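Local coordinates for protein DUTPase (Staphylococcus phage 11, PDB 4GV8) that hydrolyses dUTP to dUMP and pyrophosphate, working as a homotrimer of jelly-roll subunits with nucleotide pockets built at the subunit boundaries, at residues V7-E12 and T47-S52; T34-P39 and A119-G124; L60-S65 and I75-I80. All blocks are in the same frame, centred on the assembly; numbering follows the deposited sequence.

Contact 1. Residues V7-E12 and T47-S52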
loop_
_atom_site.group_PDB
_atom_site.type_symbol
_atom_site.label_atom_id
_atom_site.label_comp_id
_atom_site.label_asym_id
_atom_site.label_seq_id
_atom_site.Cartn_x
_atom_site.Cartn_y
_atom_site.Cartn_z
ATOM N N VAL B 7 19.414 15.753 5.685
ATOM C CA VAL B 7 18.939 14.839 6.713
ATOM C C VAL B 7 19.420 15.334 8.087
ATOM O O VAL B 7 20.599 15.639 8.271
ATOM C CB VAL B 7 19.466 13.399 6.456
ATOM C CG1 VAL B 7 18.928 12.427 7.502
ATOM C CG2 VAL B 7 19.160 12.940 5.021
ATOM N N ARG B 8 18.504 15.408 9.053
ATOM C CA ARG B 8 18.864 15.612 10.473
ATOM C C ARG B 8 18.663 14.327 11.257
ATOM O O ARG B 8 17.597 13.727 11.156
ATOM C CB ARG B 8 17.996 16.709 11.129
ATOM C CG ARG B 8 18.456 18.109 10.831
ATOM C CD ARG B 8 17.569 19.195 11.402
ATOM N NE ARG B 8 17.271 18.993 12.812
ATOM C CZ ARG B 8 16.044 18.997 13.331
ATOM N NH1 ARG B 8 14.938 19.226 12.585
ATOM N NH2 ARG B 8 15.911 18.773 14.609
ATOM N N LEU B 9 19.684 13.910 12.022
ATOM C CA LEU B 9 19.566 12.844 12.981
ATOM C C LEU B 9 19.110 13.487 14.293
ATOM O O LEU B 9 19.675 14.498 14.717
ATOM C CB LEU B 9 20.892 12.075 13.090
ATOM C CG LEU B 9 21.478 11.470 11.798
ATOM C CD1 LEU B 9 22.684 10.601 12.140
ATOM C CD2 LEU B 9 20.451 10.629 11.011
ATOM N N LEU B 10 18.058 12.955 14.910
ATOM C CA LEU B 10 17.405 13.649 16.072
ATOM C C LEU B 10 17.774 13.042 17.412
ATOM O O LEU B 10 17.446 13.584 18.477
ATOM C CB LEU B 10 15.875 13.737 15.918
ATOM C CG LEU B 10 15.384 14.301 14.537
ATOM C CD1 LEU B 10 13.882 14.007 14.293
ATOM C CD2 LEU B 10 15.720 15.788 14.365
ATOM N N SER B 11 18.477 11.924 17.378
ATOM C CA SER B 11 19.037 11.368 18.594
ATOM C C SER B 11 20.270 10.538 18.299
ATOM O O SER B 11 20.669 10.358 17.130
ATOM C CB SER B 11 17.992 10.533 19.362
ATOM O OG SER B 11 17.760 9.290 18.726
ATOM N N GLU B 12 20.848 10.058 19.402
ATOM C CA GLU B 12 21.945 9.105 19.401
ATOM C C GLU B 12 21.523 7.727 18.844
ATOM O O GLU B 12 22.385 6.977 18.405
ATOM C CB GLU B 12 22.547 8.953 20.827
ATOM C CG GLU B 12 21.617 8.349 21.898
ATOM C CD GLU B 12 22.288 8.148 23.277
ATOM O OE1 GLU B 12 23.457 8.559 23.520
ATOM O OE2 GLU B 12 21.612 7.563 24.148
ATOM N N THR B 47 12.028 6.689 13.757
ATOM C CA THR B 47 13.314 6.589 13.055
ATOM C C THR B 47 14.377 7.508 13.693
ATOM O O THR B 47 15.611 7.344 13.471
ATOM C CB THR B 47 13.115 7.045 11.570
ATOM O OG1 THR B 47 12.654 8.419 11.526
ATOM C CG2 THR B 47 12.063 6.188 10.921
ATOM N N ASP B 48 13.875 8.486 14.448
ATOM C CA ASP B 48 14.652 9.665 14.888
ATOM C C ASP B 48 15.436 10.336 13.729
ATOM O O ASP B 48 16.583 10.793 13.857
ATOM C CB ASP B 48 15.552 9.306 16.106
ATOM C CG ASP B 48 14.755 9.070 17.370
ATOM O OD1 ASP B 48 13.523 9.336 17.416
ATOM O OD2 ASP B 48 15.352 8.659 18.360
ATOM N N VAL B 49 14.778 10.439 12.593
ATOM C CA VAL B 49 15.376 11.078 11.414
ATOM C C VAL B 49 14.353 12.090 10.877
ATOM O O VAL B 49 13.171 11.764 10.774
ATOM C CB VAL B 49 15.795 10.020 10.358
ATOM C CG1 VAL B 49 16.160 10.661 9.025
ATOM C CG2 VAL B 49 16.932 9.156 10.898
ATOM N N ALA B 50 14.797 13.324 10.608
ATOM C CA ALA B 50 14.036 14.285 9.786
ATOM C C ALA B 50 14.765 14.491 8.424
ATOM O O ALA B 50 15.990 14.401 8.315
ATOM C CB ALA B 50 13.820 15.615 10.511
ATOM N N VAL B 51 13.981 14.700 7.369
ATOM C CA VAL B 51 14.534 15.041 6.057
ATOM C C VAL B 51 13.858 16.359 5.642
ATOM O O VAL B 51 12.839 16.743 6.232
ATOM C CB VAL B 51 14.313 13.893 5.020
ATOM C CG1 VAL B 51 15.054 12.607 5.441
ATOM C CG2 VAL B 51 12.813 13.640 4.814
ATOM N N SER B 52 14.432 17.065 4.669
ATOM C CA SER B 52 13.792 18.210 4.027
ATOM C C SER B 52 13.663 17.927 2.519
ATOM O O SER B 52 14.571 18.231 1.725
ATOM C CB SER B 52 14.574 19.506 4.242
ATOM O OG SER B 52 13.808 20.618 3.826
#

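Contact 2. Residues T34-P39 and A119-G124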
loop_
_atom_site.group_PDB
_atom_site.type_symbol
_atom_site.label_atom_id
_atom_site.label_comp_id
_atom_site.label_asym_id
_atom_site.label_seq_id
_atom_site.Cartn_x
_atom_site.Cartn_y
_atom_site.Cartn_z
ATOM N N THR B 34 13.271 0.026 20.173
ATOM C CA THR B 34 13.061 -1.383 20.445
ATOM C C THR B 34 11.659 -1.501 20.999
ATOM O O THR B 34 11.335 -0.878 22.003
ATOM C CB THR B 34 14.102 -1.945 21.422
ATOM O OG1 THR B 34 15.400 -1.865 20.805
ATOM C CG2 THR B 34 13.796 -3.374 21.768
ATOM N N VAL B 35 10.809 -2.236 20.291
ATOM C CA VAL B 35 9.427 -2.427 20.695
ATOM C C VAL B 35 8.939 -3.845 20.349
ATOM O O VAL B 35 9.244 -4.396 19.271
ATOM C CB VAL B 35 8.510 -1.309 20.113
ATOM C CG1 VAL B 35 8.543 -1.302 18.613
ATOM C CG2 VAL B 35 7.065 -1.427 20.610
ATOM N N VAL B 36 8.229 -4.442 21.319
ATOM C CA VAL B 36 7.536 -5.707 21.148
ATOM C C VAL B 36 6.165 -5.405 20.537
ATOM O O VAL B 36 5.485 -4.488 20.964
ATOM C CB VAL B 36 7.392 -6.465 22.506
ATOM C CG1 VAL B 36 6.556 -7.722 22.333
ATOM C CG2 VAL B 36 8.781 -6.838 23.013
ATOM N N LEU B 37 5.799 -6.153 19.510
ATOM C CA LEU B 37 4.527 -5.978 18.820
ATOM C C LEU B 37 3.847 -7.355 18.634
ATOM O O LEU B 37 4.300 -8.207 17.852
ATOM C CB LEU B 37 4.763 -5.255 17.478
ATOM C CG LEU B 37 3.593 -4.461 16.852
ATOM C CD1 LEU B 37 3.155 -3.321 17.801
ATOM C CD2 LEU B 37 4.009 -3.929 15.470
ATOM N N GLU B 38 2.753 -7.557 19.360
ATOM C CA GLU B 38 2.071 -8.843 19.397
ATOM C C GLU B 38 0.965 -8.866 18.330
ATOM O O GLU B 38 0.605 -7.821 17.782
ATOM C CB GLU B 38 1.521 -9.062 20.814
ATOM C CG GLU B 38 2.611 -8.974 21.889
ATOM C CD GLU B 38 2.539 -10.054 22.975
ATOM O OE1 GLU B 38 1.540 -10.804 23.028
ATOM O OE2 GLU B 38 3.519 -10.142 23.779
ATOM N N PRO B 39 0.442 -10.060 18.002
ATOM C CA PRO B 39 -0.581 -10.139 16.952
ATOM C C PRO B 39 -1.698 -9.128 17.116
ATOM O O PRO B 39 -2.249 -8.908 18.233
ATOM C CB PRO B 39 -1.109 -11.560 17.070
ATOM C CG PRO B 39 0.040 -12.340 17.652
ATOM C CD PRO B 39 0.803 -11.398 18.519
ATOM N N ALA B 119 10.674 -12.455 28.142
ATOM C CA ALA B 119 9.396 -12.950 28.625
ATOM C C ALA B 119 9.034 -14.169 27.809
ATOM O O ALA B 119 9.604 -14.388 26.737
ATOM C CB ALA B 119 8.340 -11.877 28.500
ATOM N N ILE B 120 8.115 -14.984 28.324
ATOM C CA ILE B 120 7.540 -16.082 27.523
ATOM C C ILE B 120 6.284 -15.501 26.929
ATOM O O ILE B 120 5.317 -15.199 27.650
ATOM C CB ILE B 120 7.321 -17.351 28.352
ATOM C CG1 ILE B 120 8.609 -17.640 29.189
ATOM C CG2 ILE B 120 7.048 -18.518 27.438
ATOM C CD1 ILE B 120 8.428 -18.662 30.293
ATOM N N ARG B 121 6.348 -15.250 25.623
ATOM C CA ARG B 121 5.405 -14.366 24.945
ATOM C C ARG B 121 4.541 -15.155 23.984
ATOM O O ARG B 121 4.925 -16.228 23.524
ATOM C CB ARG B 121 6.126 -13.266 24.141
ATOM C CG ARG B 121 6.877 -12.299 24.998
ATOM C CD ARG B 121 7.146 -10.985 24.317
ATOM N NE ARG B 121 7.814 -10.059 25.230
ATOM C CZ ARG B 121 7.212 -9.317 26.160
ATOM N NH1 ARG B 121 5.881 -9.345 26.345
ATOM N NH2 ARG B 121 7.973 -8.535 26.934
ATOM N N GLN B 122 3.355 -14.604 23.718
ATOM C CA GLN B 122 2.413 -15.183 22.788
ATOM C C GLN B 122 3.062 -15.392 21.385
ATOM O O GLN B 122 3.703 -14.485 20.826
ATOM C CB GLN B 122 1.196 -14.267 22.626
ATOM C CG GLN B 122 0.315 -14.095 23.847
ATOM C CD GLN B 122 -0.926 -13.259 23.573
ATOM O OE1 GLN B 122 -1.338 -13.077 22.410
ATOM N NE2 GLN B 122 -1.556 -12.778 24.650
ATOM N N TYR B 123 2.811 -16.571 20.813
ATOM C CA TYR B 123 3.394 -16.989 19.553
ATOM C C TYR B 123 2.877 -16.032 18.457
ATOM O O TYR B 123 1.684 -15.712 18.429
ATOM C CB TYR B 123 3.041 -18.510 19.251
ATOM C CG TYR B 123 3.784 -19.067 18.020
ATOM C CD1 TYR B 123 5.111 -19.506 18.117
ATOM C CD2 TYR B 123 3.205 -19.064 16.756
ATOM C CE1 TYR B 123 5.821 -19.975 17.000
ATOM C CE2 TYR B 123 3.902 -19.530 15.620
ATOM C CZ TYR B 123 5.210 -19.993 15.749
ATOM O OH TYR B 123 5.911 -20.470 14.649
ATOM N N GLY B 124 3.776 -15.539 17.594
ATOM C CA GLY B 124 3.407 -14.554 16.551
ATOM C C GLY B 124 3.804 -13.110 16.908
ATOM O O GLY B 124 3.625 -12.162 16.111
#

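Contact 3. Residues L60-S65 and I75-I80. With DUP (2'-deoxyuridine 5'-alpha,beta-imido-triphosphate), chain L; DUP (2'-deoxyuridine 5'-alpha,beta-imido-triphosphate), chain J.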
loop_
_atom_site.group_PDB
_atom_site.type_symbol
_atom_site.label_atom_id
_atom_site.label_comp_id
_atom_site.label_asym_id
_atom_site.label_seq_id
_atom_site.Cartn_x
_atom_site.Cartn_y
_atom_site.Cartn_z
ATOM N N LEU B 60 7.957 8.568 -0.160
ATOM C CA LEU B 60 7.132 7.395 0.124
ATOM C C LEU B 60 7.901 6.523 1.083
ATOM O O LEU B 60 8.932 5.910 0.736
ATOM C CB LEU B 60 6.860 6.648 -1.157
ATOM C CG LEU B 60 6.143 7.471 -2.242
ATOM C CD1 LEU B 60 6.182 6.619 -3.515
ATOM C CD2 LEU B 60 4.724 7.875 -1.788
ATOM N N LEU B 61 7.417 6.508 2.311
ATOM C CA LEU B 61 8.031 5.747 3.346
ATOM C C LEU B 61 7.325 4.379 3.361
ATOM O O LEU B 61 6.156 4.256 3.745
ATOM C CB LEU B 61 7.889 6.502 4.687
ATOM C CG LEU B 61 8.454 5.857 5.942
ATOM C CD1 LEU B 61 9.954 5.681 5.798
ATOM C CD2 LEU B 61 8.053 6.674 7.173
ATOM N N THR B 62 8.065 3.351 2.967
ATOM C CA THR B 62 7.461 2.160 2.435
ATOM C C THR B 62 8.189 0.881 2.847
ATOM O O THR B 62 9.332 0.878 3.341
ATOM C CB THR B 62 7.365 2.331 0.883
ATOM O OG1 THR B 62 6.347 1.446 0.374
ATOM C CG2 THR B 62 8.710 2.166 0.190
ATOM N N SER B 63 7.502 -0.216 2.674
ATOM C CA SER B 63 7.999 -1.523 3.113
ATOM C C SER B 63 9.223 -1.990 2.292
ATOM O O SER B 63 9.428 -1.556 1.138
ATOM C CB SER B 63 6.879 -2.565 2.948
ATOM O OG SER B 63 6.609 -2.815 1.524
ATOM N N ARG B 64 10.000 -2.892 2.903
ATOM C CA ARG B 64 11.012 -3.705 2.221
ATOM C C ARG B 64 10.388 -5.061 1.911
ATOM O O ARG B 64 9.589 -5.579 2.704
ATOM C CB ARG B 64 12.266 -3.856 3.094
ATOM C CG ARG B 64 12.898 -2.505 3.454
ATOM C CD ARG B 64 14.200 -2.654 4.262
ATOM N NE ARG B 64 15.113 -3.533 3.571
ATOM C CZ ARG B 64 15.872 -4.445 4.157
ATOM N NH1 ARG B 64 15.854 -4.558 5.475
ATOM N NH2 ARG B 64 16.691 -5.200 3.423
ATOM N N SER B 65 10.701 -5.625 0.749
ATOM C CA SER B 65 10.041 -6.889 0.348
ATOM C C SER B 65 10.399 -8.123 1.210
ATOM O O SER B 65 9.582 -9.068 1.319
ATOM C CB SER B 65 10.314 -7.213 -1.120
ATOM O OG SER B 65 11.666 -7.604 -1.339
ATOM N N ILE B 75 3.567 -2.470 6.942
ATOM C CA ILE B 75 3.778 -1.069 6.961
ATOM C C ILE B 75 2.853 -0.398 5.931
ATOM O O ILE B 75 2.910 -0.728 4.726
ATOM C CB ILE B 75 5.276 -0.692 6.669
ATOM C CG1 ILE B 75 6.193 -1.290 7.778
ATOM C CG2 ILE B 75 5.435 0.836 6.441
ATOM C CD1 ILE B 75 7.682 -1.300 7.456
ATOM N N GLU B 76 2.066 0.571 6.417
ATOM C CA GLU B 76 1.284 1.440 5.557
ATOM C C GLU B 76 2.232 2.514 5.047
ATOM O O GLU B 76 2.806 3.308 5.822
ATOM C CB GLU B 76 0.119 2.072 6.304
ATOM C CG GLU B 76 -0.646 3.058 5.407
ATOM C CD GLU B 76 -1.516 2.366 4.346
ATOM O OE1 GLU B 76 -2.230 3.072 3.622
ATOM O OE2 GLU B 76 -1.510 1.116 4.229
ATOM N N THR B 77 2.418 2.528 3.749
ATOM C CA THR B 77 3.215 3.560 3.058
ATOM C C THR B 77 2.771 4.984 3.463
ATOM O O THR B 77 1.595 5.359 3.396
ATOM C CB THR B 77 3.178 3.316 1.513
ATOM O OG1 THR B 77 3.803 2.036 1.223
ATOM C CG2 THR B 77 3.878 4.403 0.703
ATOM N N GLY B 78 3.751 5.723 3.944
ATOM C CA GLY B 78 3.585 7.091 4.375
ATOM C C GLY B 78 3.972 8.029 3.280
ATOM O O GLY B 78 5.005 7.866 2.624
ATOM N N LYS B 79 3.119 9.015 3.074
ATOM C CA LYS B 79 3.398 10.098 2.120
ATOM C C LYS B 79 4.021 11.219 2.929
ATOM O O LYS B 79 3.383 11.797 3.822
ATOM C CB LYS B 79 2.115 10.525 1.408
ATOM C CG LYS B 79 1.606 9.491 0.401
ATOM C CD LYS B 79 1.206 8.057 0.882
ATOM C CE LYS B 79 -0.033 8.055 1.799
ATOM N NZ LYS B 79 -0.525 6.692 2.149
ATOM N N ILE B 80 5.280 11.498 2.641
ATOM C CA ILE B 80 6.060 12.495 3.386
ATOM C C ILE B 80 6.092 13.813 2.561
ATOM O O ILE B 80 6.708 13.849 1.489
ATOM C CB ILE B 80 7.536 12.010 3.668
ATOM C CG1 ILE B 80 7.572 10.551 4.162
ATOM C CG2 ILE B 80 8.274 12.982 4.625
ATOM C CD1 ILE B 80 6.672 10.231 5.375
HETATM O O4 DUP L . 6.936 -7.318 -4.312
HETATM C C4 DUP L . 8.187 -7.320 -4.792
HETATM C C5 DUP L . 9.158 -6.473 -4.273
HETATM C C6 DUP L . 10.466 -6.507 -4.784
HETATM N N3 DUP L . 8.522 -8.151 -5.789
HETATM C C2 DUP L . 9.816 -8.193 -6.258
HETATM O O2 DUP L . 10.103 -9.058 -7.271
HETATM N N1 DUP L . 10.790 -7.392 -5.746
HETATM C "C1'" DUP L . 12.179 -7.448 -6.244
HETATM C "C2'" DUP L . 12.491 -6.216 -7.066
HETATM C "C3'" DUP L . 13.342 -5.354 -6.150
HETATM O "O3'" DUP L . 14.255 -4.582 -6.938
HETATM O "O4'" DUP L . 13.067 -7.493 -5.101
HETATM C "C4'" DUP L . 13.984 -6.366 -5.167
HETATM C "C5'" DUP L . 14.264 -5.829 -3.767
HETATM O "O5'" DUP L . 13.191 -5.032 -3.224
HETATM P PA DUP L . 13.390 -4.417 -1.734
HETATM O O1A DUP L . 12.007 -3.942 -1.344
HETATM O O2A DUP L . 14.533 -3.461 -1.647
HETATM N N3A DUP L . 13.714 -5.811 -0.839
HETATM P PB DUP L . 14.850 -6.013 0.397
HETATM O O1B DUP L . 15.261 -4.614 0.840
HETATM O O2B DUP L . 14.231 -6.912 1.457
HETATM O O3B DUP L . 16.119 -6.758 -0.333
HETATM P PG DUP L . 17.466 -6.160 -1.104
HETATM O O2G DUP L . 17.355 -4.641 -1.294
HETATM O O1G DUP L . 18.393 -6.510 -0.010
HETATM O O3G DUP L . 17.479 -7.004 -2.341
HETATM O O4 DUP J . 3.758 6.893 7.573
HETATM C C4 DUP J . 3.922 8.226 7.779
HETATM C C5 DUP J . 3.087 9.154 7.181
HETATM C C6 DUP J . 3.289 10.476 7.384
HETATM N N3 DUP J . 4.956 8.701 8.493
HETATM C C2 DUP J . 5.101 10.023 8.744
HETATM O O2 DUP J . 6.097 10.393 9.554
HETATM N N1 DUP J . 4.273 10.930 8.189
HETATM C "C1'" DUP J . 4.432 12.374 8.402
HETATM C "C2'" DUP J . 5.032 13.059 7.169
HETATM C "C3'" DUP J . 3.842 13.767 6.522
HETATM O "O3'" DUP J . 4.258 14.900 5.764
HETATM O "O4'" DUP J . 3.137 13.010 8.624
HETATM C "C4'" DUP J . 2.897 14.080 7.683
HETATM C "C5'" DUP J . 1.425 14.175 7.281
HETATM O "O5'" DUP J . 0.964 13.033 6.514
HETATM P PA DUP J . -0.595 12.826 6.279
HETATM O O1A DUP J . -1.030 14.044 5.516
HETATM O O2A DUP J . -0.592 11.404 5.620
HETATM N N3A DUP J . -1.384 12.713 7.783
HETATM P PB DUP J . -2.789 13.601 8.162
HETATM O O1B DUP J . -3.430 14.129 6.885
HETATM O O2B DUP J . -3.633 12.672 9.044
HETATM O O3B DUP J . -2.119 14.824 9.063
HETATM P PG DUP J . -1.996 16.400 8.657
HETATM O O2G DUP J . -3.281 16.998 9.161
HETATM O O1G DUP J . -1.819 16.480 7.135
HETATM O O3G DUP J . -0.719 16.870 9.316
HETATM O O HOH W 1 4.437 -0.027 2.758
#

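Contact 1. Residues V7-E12 and T47-S52
V7, R8 and L9 pair with V51, A50 and V49 in a two-stranded antiparallel sheet, an outlying element of the jelly roll formed by strands 4-9 and 49-52. R8 and A50 are the hydrogen-bonded pair: R8 N donates to A50 O over 2.8 Å, and A50 N returns a bond to R8 O over 2.9 Å, arriving in the carbonyl plane. V7-V51 and L9-V49 flank it as non-hydrogen-bonded pairs, and V7 CA and V49 CA turn their hydrogens to A50 O and R8 O. The valines and L9 share one face of the sheet. There V7 CG1, anti to its backbone N (chi1 -178°), reaches diagonally to V49 CG1 at 3.6 Å, while L9 lies beside V49, CD2 to CG2 at 3.8 Å; M16 touches V7 and L9 there. The other face carries R8 and A50, with L10 beyond the strand end. L10 CD1 sits 4.1 Å from A50 CB. F153 of the second subunit packs on R8 and A50, and V7 pairs in parallel with a strand of that subunit. Past the last bridge, D48 takes a left-handed backbone conformation. Its carbonyl O accepts from L10 N at 2.8 Å, with the donor above the carbonyl plane, and its OD2 receives S11 OG on the anti side in a short 2.5 Å bond. OD1 is held by N87, and S11 OG also accepts from N13 N. With OD2, OD1 and the carbonyl O each bonded to a different residue, the D48 carboxylate has little freedom to turn.

Contact 2. Residues T34-P39 and A119-G124
R121 lies across V36 and E38, its chain extended from CG to NE. Its CB starts 4.1 Å from E38 OE2, and CG keeps much the same distance from that oxygen. CD has two neighbours, E38 OE2 at 3.8 Å and V36 CG1 at 3.9 Å. Next out, NE meets both methyls of V36, and V36 CG1 comes over one face of the guanidinium. The opposite face is covered by A119 CB, 3.6 Å above the plane and over its centre, leaving the flat group between two aliphatic carbons. R121 NH1 lies 3.6 Å from E38 OE2, which stands at the guanidinium edge; this is a salt bridge of charge attraction without a hydrogen bond, the carboxylate and guanidinium planes being 83° apart. NH2 has its own acidic partner, D118. The contact brings together two parts of the subunit: strand 35-37, which pairs with strand 126-128 and packs L37 against strands 42-46 and 89-94, and strand 120-122, which follows a corner in the chain at A119 and pairs with strand 103-104. Strand 120-122 and its partner probably belong to the species-specific insert of this phage enzyme. E38 serves both R121 and its neighbour: a bend at chi2 (-137°) sets CD, and the carboxylate crosses the Q122 chain at about a right angle, with E38 OE1 3.5 Å from Q122 CB. No hydrogen bond joins the two segments directly. Instead, the side-chain amide of N94 bonds to L37 O and G124 O, tying the two backbones through one group. Beside G124, whose phi is positive, the proline ring of P39 rests against the turn, CG 3.8 Å from Y123 O and CD equally close to G124 O.

Contact 3. Residues L60-S65 and I75-I80
T62 and T77 lie side by side and point the same way, bringing their hydroxyls together: T62 OG1 donates to T77 OG1 over 2.7 Å. T77 OG1 passes its own hydrogen to a water, which also accepts from S63 N and donates to I75 O at 2.6 Å, bridging the backbones where the strand pairing gives way. T62 OG1 is itself met by K79 NZ of the second subunit. Beyond the threonines, L61 and G78 form a hydrogen-bonded antiparallel pair, with L61 N to G78 O and G78 N to L61 O both 2.8 Å. L60 and K79 share one face, where L60 CD2 meets K79 CG obliquely. The K79 chain bends at chi2 and chi3, and its NZ donates to T77 O while also reaching T62 and S63 of the third subunit. On the other face L61 CB packs on I80 CD1 at 4.0 Å. L61 CD2 lies 3.9 Å from N3 of one dUTP analogue, and I80 CD1 touches C2 of the same base. G78, which has no side chain, lets the base O4 come within 3.2 Å of its CA. The second analogue meets the far end of 60-65: R64 NE and NH2 both grip O1B, S65 N binds O1A, and the bridging N3A donates to S65 OG. R64 stands at the N-cap position of helix 65-70, which links the two strands. Strand 57-63 runs between 73-80 and 133-141 in the large antiparallel sheet, and I75 packs on I90 and I92 of strand 89-94 and on L134 and A135 of strand 133-141.

Overall arrangement
Contact 1 closes before contact 3 opens, joined by the passage from strand 49-52 to strand 57-63. Contact 2 encloses contact 3 within its loop, and its segments alternate with those of contact 1. The centres of contact 1 and contact 3 are about 17 Å apart. Contact 2 is more remote, its centre about 23 Å from that of contact 3 and about 27 Å from that of contact 1. Contact 3 lies in the large sheet near the middle of the subunit, touching both neighbouring subunits and two nucleotides. Contact 1 faces the second subunit through its own small sheet, whereas contact 2 is peripheral and touches no other chain, an arrangement consistent with nucleotide pockets built between subunits.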